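Local coordinates for protein beta-agarase B (PDB 4ATF) that cleaves the beta-1,4 linkages between galactose and 3,6-anhydro-galactose in agarose at random positions, with retention of the anomeric configuration, at residues A[39-44]-A[78-83]; A[257-262]-A[292-297]. The protein carries 1 engineered substitution. All blocks are in the same frame, centred on the assembly; numbering follows the deposited sequence.

Interaction 1. Residues A[39-44]-A[78-83]; sequences EYEAPA and VADGEL. With NA (sodium ion), chain I.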
loop_
_atom_site.group_PDB
_atom_site.type_symbol
_atom_site.label_atom_id
_atom_site.label_comp_id
_atom_site.label_asym_id
_atom_site.label_seq_id
_atom_site.Cartn_x
_atom_site.Cartn_y
_atom_site.Cartn_z
ATOM N N GLU A 39 -7.675 13.043 13.115
ATOM C CA GLU A 39 -8.552 14.178 13.405
ATOM C C GLU A 39 -7.787 15.423 13.938
ATOM O O GLU A 39 -8.386 16.458 14.172
ATOM C CB GLU A 39 -9.821 13.789 14.201
ATOM C CG GLU A 39 -10.751 12.828 13.422
ATOM C CD GLU A 39 -11.564 13.485 12.265
ATOM O OE1 GLU A 39 -11.932 14.669 12.375
ATOM O OE2 GLU A 39 -11.836 12.813 11.231
ATOM N N TYR A 40 -6.460 15.363 14.012
ATOM C CA TYR A 40 -5.647 16.475 14.550
ATOM C C TYR A 40 -5.048 17.205 13.371
ATOM O O TYR A 40 -5.053 16.655 12.255
ATOM C CB TYR A 40 -4.510 15.891 15.423
ATOM C CG TYR A 40 -3.798 14.725 14.775
ATOM C CD1 TYR A 40 -4.249 13.418 14.966
ATOM C CD2 TYR A 40 -2.678 14.929 13.942
ATOM C CE1 TYR A 40 -3.557 12.297 14.366
ATOM C CE2 TYR A 40 -2.013 13.845 13.308
ATOM C CZ TYR A 40 -2.477 12.527 13.521
ATOM O OH TYR A 40 -1.811 11.467 12.932
ATOM N N GLU A 41 -4.433 18.363 13.600
ATOM C CA GLU A 41 -3.773 19.086 12.517
ATOM C C GLU A 41 -2.262 18.823 12.553
ATOM O O GLU A 41 -1.658 19.087 13.555
ATOM C CB GLU A 41 -4.053 20.612 12.637
ATOM C CG GLU A 41 -5.552 20.982 12.436
ATOM C CD GLU A 41 -6.007 20.859 10.945
ATOM O OE1 GLU A 41 -5.300 21.375 10.015
ATOM O OE2 GLU A 41 -7.083 20.248 10.723
ATOM N N ALA A 42 -1.634 18.394 11.473
ATOM C CA ALA A 42 -0.185 18.205 11.504
ATOM C C ALA A 42 0.406 18.913 10.285
ATOM O O ALA A 42 0.342 18.371 9.158
ATOM C CB ALA A 42 0.167 16.708 11.474
ATOM N N PRO A 43 0.946 20.133 10.481
ATOM C CA PRO A 43 1.547 20.895 9.342
ATOM C C PRO A 43 2.649 20.070 8.635
ATOM O O PRO A 43 3.393 19.353 9.306
ATOM C CB PRO A 43 2.132 22.155 10.018
ATOM C CG PRO A 43 1.332 22.278 11.299
ATOM C CD PRO A 43 1.060 20.867 11.755
ATOM N N ALA A 44 2.718 20.168 7.304
ATOM C CA ALA A 44 3.673 19.397 6.477
ATOM C C ALA A 44 5.126 19.466 6.985
ATOM O O ALA A 44 5.790 18.437 7.103
ATOM C CB ALA A 44 3.593 19.852 4.981
ATOM N N VAL A 78 -1.395 16.338 7.893
ATOM C CA VAL A 78 -2.761 15.965 8.278
ATOM C C VAL A 78 -3.618 17.175 8.505
ATOM O O VAL A 78 -3.210 18.100 9.213
ATOM C CB VAL A 78 -2.894 14.745 9.234
ATOM C CG1 VAL A 78 -1.604 14.069 9.630
ATOM C CG2 VAL A 78 -4.033 14.717 10.165
ATOM N N ALA A 79 -4.751 17.212 7.808
ATOM C CA ALA A 79 -5.606 18.418 7.861
ATOM C C ALA A 79 -7.070 18.056 7.544
ATOM O O ALA A 79 -7.327 17.106 6.779
ATOM C CB ALA A 79 -5.090 19.507 6.885
ATOM N N ASP A 80 -8.009 18.781 8.161
ATOM C CA ASP A 80 -9.415 18.672 7.788
ATOM C C ASP A 80 -9.934 17.212 7.871
ATOM O O ASP A 80 -10.760 16.825 7.056
ATOM C CB ASP A 80 -9.592 19.248 6.378
ATOM C CG ASP A 80 -9.186 20.731 6.311
ATOM O OD1 ASP A 80 -9.242 21.467 7.330
ATOM O OD2 ASP A 80 -8.783 21.153 5.236
ATOM N N GLY A 81 -9.412 16.411 8.822
ATOM C CA GLY A 81 -9.874 15.042 9.059
ATOM C C GLY A 81 -9.192 13.917 8.290
ATOM O O GLY A 81 -9.587 12.745 8.455
ATOM N N GLU A 82 -8.183 14.238 7.459
ATOM C CA GLU A 82 -7.506 13.210 6.666
ATOM C C GLU A 82 -5.995 13.341 6.742
ATOM O O GLU A 82 -5.482 14.437 6.784
ATOM C CB GLU A 82 -7.865 13.345 5.155
ATOM C CG GLU A 82 -9.305 13.285 4.845
ATOM C CD GLU A 82 -9.607 13.651 3.420
ATOM O OE1 GLU A 82 -8.791 13.473 2.473
ATOM O OE2 GLU A 82 -10.709 14.105 3.251
ATOM N N LEU A 83 -5.303 12.216 6.654
ATOM C CA LEU A 83 -3.915 12.175 6.226
ATOM C C LEU A 83 -3.920 12.497 4.735
ATOM O O LEU A 83 -4.688 11.867 3.977
ATOM C CB LEU A 83 -3.343 10.734 6.450
ATOM C CG LEU A 83 -1.947 10.400 5.834
ATOM C CD1 LEU A 83 -0.805 11.323 6.448
ATOM C CD2 LEU A 83 -1.632 8.949 6.014
HETATM NA NA NA I . -10.336 11.018 9.575
HETATM O O HOH W 1 -7.247 16.471 10.425
HETATM O O HOH W 2 -12.338 10.856 10.883
#
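A42 and V78 form a single antiparallel bridge, a hydrogen-bonded pair: A42 N gives its hydrogen to V78 O at 2.8 Å, and V78 N returns one to A42 O at 3.0 Å. The branched end of V78 lies between A42 CB and one face of the Y40 ring, though its modelled rotation (chi1 -1°) is doubtful, and with it the exact places of both methyls. An alanine in place of V78 would probably open a gap between the Y40 ring and A42 CB, leaving that side of the ring without its apolar neighbour. The strand ends at A79 and turns back at E82 through a type I' turn, making a beta hairpin whose corner, D80 and G81, offers its backbone N-H groups to the loop. E41, bent at chi2 (-73°), folds back so that OE2 takes the D80 N-H on its syn side, 3.1 Å away, with D80 OD1 a nearby like charge. Water 1 bridges Y40 O and G81 N. Beyond it, E39 OE2 (2.9 Å) and G81 O (2.2 Å) both bind the sodium ion, which N37 and D297 also ligate. Farther out, D36 hydrogen-bonds Y40 OH, and helix 49-54 packs F51 on Y40, A42 and V78.

Interaction 2. Residues A[257-262]-A[292-297]; sequences IIINTE and NTFGVD. With NA (sodium ion), chain I; GAL (beta-D-galactopyranose), chain E.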
loop_
_atom_site.group_PDB
_atom_site.type_symbol
_atom_site.label_atom_id
_atom_site.label_comp_id
_atom_site.label_asym_id
_atom_site.label_seq_id
_atom_site.Cartn_x
_atom_site.Cartn_y
_atom_site.Cartn_z
ATOM N N ILE A 257 3.696 -0.476 8.891
ATOM C CA ILE A 257 2.611 -0.059 8.030
ATOM C C ILE A 257 3.148 1.140 7.272
ATOM O O ILE A 257 3.732 2.042 7.885
ATOM C CB ILE A 257 1.384 0.365 8.872
ATOM C CG1 ILE A 257 0.892 -0.790 9.781
ATOM C CG2 ILE A 257 0.272 0.959 7.919
ATOM C CD1 ILE A 257 -0.225 -0.299 10.794
ATOM N N ILE A 258 3.024 1.152 5.952
ATOM C CA ILE A 258 3.587 2.275 5.149
ATOM C C ILE A 258 2.408 2.839 4.315
ATOM O O ILE A 258 1.612 2.054 3.768
ATOM C CB ILE A 258 4.735 1.769 4.211
ATOM C CG1 ILE A 258 5.828 1.053 5.065
ATOM C CG2 ILE A 258 5.262 2.888 3.298
ATOM C CD1 ILE A 258 7.050 0.568 4.252
ATOM N N ILE A 259 2.279 4.190 4.267
ATOM C CA ILE A 259 1.289 4.858 3.412
ATOM C C ILE A 259 2.081 5.830 2.524
ATOM O O ILE A 259 2.800 6.677 3.058
ATOM C CB ILE A 259 0.226 5.612 4.279
ATOM C CG1 ILE A 259 -0.436 4.615 5.245
ATOM C CG2 ILE A 259 -0.794 6.360 3.315
ATOM C CD1 ILE A 259 -1.539 5.211 6.170
ATOM N N ASN A 260 1.940 5.766 1.195
ATOM C CA ASN A 260 2.703 6.631 0.334
ATOM C C ASN A 260 2.072 6.753 -1.015
ATOM O O ASN A 260 0.997 6.179 -1.273
ATOM C CB ASN A 260 4.218 6.191 0.239
ATOM C CG ASN A 260 4.455 4.933 -0.641
ATOM O OD1 ASN A 260 3.718 4.655 -1.564
ATOM N ND2 ASN A 260 5.536 4.202 -0.363
ATOM N N THR A 261 2.710 7.568 -1.865
ATOM C CA THR A 261 2.480 7.504 -3.317
ATOM C C THR A 261 3.829 7.222 -3.934
ATOM O O THR A 261 4.868 7.479 -3.268
ATOM C CB THR A 261 1.784 8.777 -3.914
ATOM O OG1 THR A 261 2.657 9.916 -3.808
ATOM C CG2 THR A 261 0.469 9.082 -3.122
ATOM N N GLU A 262 3.838 6.741 -5.196
ATOM C CA GLU A 262 5.105 6.309 -5.869
ATOM C C GLU A 262 4.977 6.478 -7.364
ATOM O O GLU A 262 3.918 6.176 -7.943
ATOM C CB GLU A 262 5.474 4.797 -5.663
ATOM C CG GLU A 262 5.913 4.420 -4.288
ATOM C CD GLU A 262 6.206 2.887 -4.104
ATOM O OE1 GLU A 262 6.136 2.111 -5.066
ATOM O OE2 GLU A 262 6.414 2.440 -2.954
ATOM N N ASN A 292 -3.470 15.125 -7.641
ATOM C CA ASN A 292 -2.276 14.479 -7.131
ATOM C C ASN A 292 -2.143 14.509 -5.606
ATOM O O ASN A 292 -1.047 14.450 -5.082
ATOM C CB ASN A 292 -1.054 15.135 -7.788
ATOM C CG ASN A 292 -1.087 14.943 -9.289
ATOM O OD1 ASN A 292 -0.724 13.880 -9.763
ATOM N ND2 ASN A 292 -1.569 15.937 -10.025
ATOM N N THR A 293 -3.281 14.508 -4.916
ATOM C CA THR A 293 -3.326 14.422 -3.483
ATOM C C THR A 293 -4.060 13.115 -3.074
ATOM O O THR A 293 -5.203 12.895 -3.453
ATOM C CB THR A 293 -4.036 15.680 -2.859
ATOM O OG1 THR A 293 -3.314 16.847 -3.252
ATOM C CG2 THR A 293 -4.053 15.617 -1.331
ATOM N N PHE A 294 -3.379 12.278 -2.306
ATOM C CA PHE A 294 -3.893 10.997 -1.823
ATOM C C PHE A 294 -4.402 11.276 -0.401
ATOM O O PHE A 294 -3.670 11.888 0.407
ATOM C CB PHE A 294 -2.739 9.978 -1.838
ATOM C CG PHE A 294 -3.123 8.600 -1.335
ATOM C CD1 PHE A 294 -4.422 8.069 -1.566
ATOM C CD2 PHE A 294 -2.207 7.851 -0.611
ATOM C CE1 PHE A 294 -4.786 6.775 -1.073
ATOM C CE2 PHE A 294 -2.520 6.558 -0.150
ATOM C CZ PHE A 294 -3.819 6.005 -0.378
ATOM N N GLY A 295 -5.659 10.915 -0.118
ATOM C CA GLY A 295 -6.280 11.219 1.196
ATOM C C GLY A 295 -6.656 9.922 1.878
ATOM O O GLY A 295 -7.196 8.996 1.220
ATOM N N VAL A 296 -6.336 9.835 3.165
ATOM C CA VAL A 296 -6.685 8.668 3.976
ATOM C C VAL A 296 -7.503 9.196 5.141
ATOM O O VAL A 296 -7.008 9.981 5.931
ATOM C CB VAL A 296 -5.432 7.868 4.486
ATOM C CG1 VAL A 296 -5.838 6.746 5.456
ATOM C CG2 VAL A 296 -4.698 7.269 3.305
ATOM N N ASP A 297 -8.779 8.819 5.219
ATOM C CA ASP A 297 -9.657 9.268 6.313
ATOM C C ASP A 297 -9.250 8.558 7.626
ATOM O O ASP A 297 -9.161 9.194 8.689
ATOM C CB ASP A 297 -11.130 8.962 5.929
ATOM C CG ASP A 297 -12.149 9.488 6.949
ATOM O OD1 ASP A 297 -11.772 10.267 7.846
ATOM O OD2 ASP A 297 -13.346 9.107 6.857
HETATM NA NA NA I . -10.336 11.018 9.575
HETATM C C1 GAL E . 4.738 -3.186 -3.853
HETATM C C2 GAL E . 6.235 -3.153 -4.125
HETATM C C3 GAL E . 7.071 -2.259 -3.204
HETATM C C4 GAL E . 6.439 -0.855 -3.277
HETATM C C5 GAL E . 4.912 -0.965 -2.998
HETATM C C6 GAL E . 4.194 0.396 -2.934
HETATM O O2 GAL E . 6.650 -4.470 -3.904
HETATM O O3 GAL E . 8.393 -2.295 -3.768
HETATM O O4 GAL E . 6.631 -0.376 -4.582
HETATM O O5 GAL E . 4.201 -1.875 -3.849
HETATM O O6 GAL E . 2.844 0.073 -2.592
HETATM O O HOH W 2 -12.338 10.856 10.883
#
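F294 reaches across to I259 and T261 from a strand that runs antiparallel to theirs, the two segment axes 8.4 Å apart at 162°. Its CB touches T261 CG2 at 3.6 Å, and CG lies near the same methyl, the two side chains sliding past each other in opposite directions. With CG anti to the backbone N (chi1 179°), the ring is carried toward strand 257-262, where CD2 comes within 3.7 Å of N260 O. CE2 passes the same carbonyl oxygen and meets I259 CG2 at 3.9 Å, the isoleucine and phenylalanine crossing at about a right angle. That methyl also touches V296 CG2 at 4.0 Å. No hydrogen bond joins the segments; side chains fill the space between them, as between the layers of the GH16 beta-sandwich jelly roll. The segments lead to different sites: E262, last in its strand, accepts at OE1 a hydrogen bond from O4 of a bound galactose at 2.6 Å, whereas D297, partway along strand 293-306, binds sodium through O and OD1. M120 closes on T261 and F294, and F38 on V296. Strand 255-262 is flanked by strands 96-103 and 125-132, and I259 also packs on L83 and M85 of strand 82-89.

From the N terminus, the chain leaves strand 27-31, passes through loop 39-44 and helix 49-54, and comes back as the hairpin of strands 76-79 and 82-89, where interaction 1 closes the earlier of the two loops. Much later, strand 255-262 is followed by a stretch with two short helices before strand 293-306 returns, and interaction 2 closes there. The two loops follow in series, neither nested nor crossed. They join through strands 82-89 and 293-306, which are neighbours in a sheet: L83 O and V296 N lie 2.7 Å apart, a probable hydrogen bond. The sodium ion and water 2 are shared, tying the early loop and hairpin to the last strand.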